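Local coordinates for protein trypsin inhibitor 3 (Spinacia oleracea, PDB 4AOR) that inhibits trypsin as a small disulfide-knotted plant protein of the Mirabilis serine proteinase inhibitor family, at residues 17-20 / 24-27. Residues are numbered along the deposited sequence; the frame is centred on the assembly and turned at random.
Sequences PEQC and ACVP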
loop_
_atom_site.group_PDB
_atom_site.type_symbol
_atom_site.label_atom_id
_atom_site.label_comp_id
_atom_site.label_asym_id
_atom_site.label_seq_id
_atom_site.Cartn_x
_atom_site.Cartn_y
_atom_site.Cartn_z
ATOM N N PRO D 17 7.213 -2.788 -21.109
ATOM C CA PRO D 17 6.928 -4.230 -21.208
ATOM C C PRO D 17 8.161 -5.099 -20.928
ATOM O O PRO D 17 8.001 -6.199 -20.348
ATOM C CB PRO D 17 6.442 -4.398 -22.664
ATOM C CG PRO D 17 5.808 -3.040 -22.996
ATOM C CD PRO D 17 6.656 -2.013 -22.236
ATOM N N GLU D 18 9.359 -4.621 -21.280
ATOM C CA GLU D 18 10.570 -5.436 -21.106
ATOM C C GLU D 18 11.005 -5.636 -19.652
ATOM O O GLU D 18 11.982 -6.337 -19.406
ATOM C CB GLU D 18 11.763 -4.933 -21.939
ATOM C CG GLU D 18 11.408 -4.436 -23.338
ATOM C CD GLU D 18 10.930 -2.988 -23.326
ATOM O OE1 GLU D 18 11.768 -2.076 -23.117
ATOM O OE2 GLU D 18 9.714 -2.763 -23.502
ATOM N N GLN D 19 10.286 -5.049 -18.688
ATOM C CA GLN D 19 10.465 -5.452 -17.288
ATOM C C GLN D 19 10.342 -6.945 -17.109
ATOM O O GLN D 19 10.972 -7.542 -16.219
ATOM C CB GLN D 19 9.347 -4.880 -16.407
ATOM C CG GLN D 19 9.409 -3.431 -16.060
ATOM C CD GLN D 19 8.110 -3.032 -15.369
ATOM O OE1 GLN D 19 8.029 -3.026 -14.140
ATOM N NE2 GLN D 19 7.071 -2.761 -16.162
ATOM N N CYS D 20 9.448 -7.534 -17.903
ATOM C CA CYS D 20 9.030 -8.909 -17.730
ATOM C C CYS D 20 9.552 -9.740 -18.890
ATOM O O CYS D 20 9.486 -9.292 -20.044
ATOM C CB CYS D 20 7.500 -8.997 -17.729
ATOM S SG CYS D 20 6.691 -8.125 -16.332
ATOM N N ALA D 24 4.775 -8.656 -20.837
ATOM C CA ALA D 24 3.522 -8.078 -20.348
ATOM C C ALA D 24 3.512 -7.942 -18.833
ATOM O O ALA D 24 3.648 -8.928 -18.109
ATOM C CB ALA D 24 2.344 -8.904 -20.783
ATOM N N CYS D 25 3.340 -6.710 -18.382
ATOM C CA CYS D 25 3.187 -6.420 -16.965
ATOM C C CYS D 25 1.744 -5.989 -16.782
ATOM O O CYS D 25 1.331 -4.959 -17.321
ATOM C CB CYS D 25 4.139 -5.293 -16.576
ATOM S SG CYS D 25 4.025 -4.763 -14.833
ATOM N N VAL D 26 0.985 -6.763 -16.019
ATOM C CA VAL D 26 -0.470 -6.604 -15.985
ATOM C C VAL D 26 -0.986 -6.464 -14.571
ATOM O O VAL D 26 -0.338 -6.912 -13.633
ATOM C CB VAL D 26 -1.145 -7.815 -16.617
ATOM C CG1 VAL D 26 -0.807 -7.885 -18.103
ATOM C CG2 VAL D 26 -0.717 -9.099 -15.914
ATOM N N PRO D 27 -2.148 -5.831 -14.399
ATOM C CA PRO D 27 -2.666 -5.775 -13.024
ATOM C C PRO D 27 -3.034 -7.160 -12.537
ATOM O O PRO D 27 -3.638 -7.962 -13.277
ATOM C CB PRO D 27 -3.936 -4.919 -13.151
ATOM C CG PRO D 27 -3.774 -4.166 -14.438
ATOM C CD PRO D 27 -2.926 -5.011 -15.338
#
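Cys20 meets Ala24 and Cys25 through its side chain, with no hydrogen bond between residues 17-20 and 24-27. Cys20 CB lies 3.9 Å from Ala24 O and is about as near to Ala24 N. With chi1 at -64°, SG stands anti to the carbonyl carbon and reaches the backbone between Ala24 and Cys25. There Cys20 SG sits 3.6 Å from Ala24 O. Cys20 SG also packs at 3.8 Å against Cys25 CB. Beyond this, Cys20 SG is bonded to Cys36 SG, on the central strand 34-36 of the sheet. Cys25 lies on the outer strand 25-27 and is joined to Cys11 of the other outer strand. Here the two disulfides lie next to each other. In the knottin pattern, Cys20-Cys36 threads the ring closed by Cys11-Cys25 and, as inferred from relatives, Cys4-Cys21. The Gln19 amide lies against Cys25. Its chain runs extended beyond CG (chi2 171°), and Gln19 NE2 comes 3.9 Å from Cys25 SG and equally near Cys25 CB. The amide is held at both ends, OE1 by Ser12 N and NE2 by Pro16 O. The short 3-10 turn is closed by Cys20 N bonding to Pro17 O at 3.1 Å. Pro17 O lies 4.1 Å from Ala24 N, with no hydrogen bond between them.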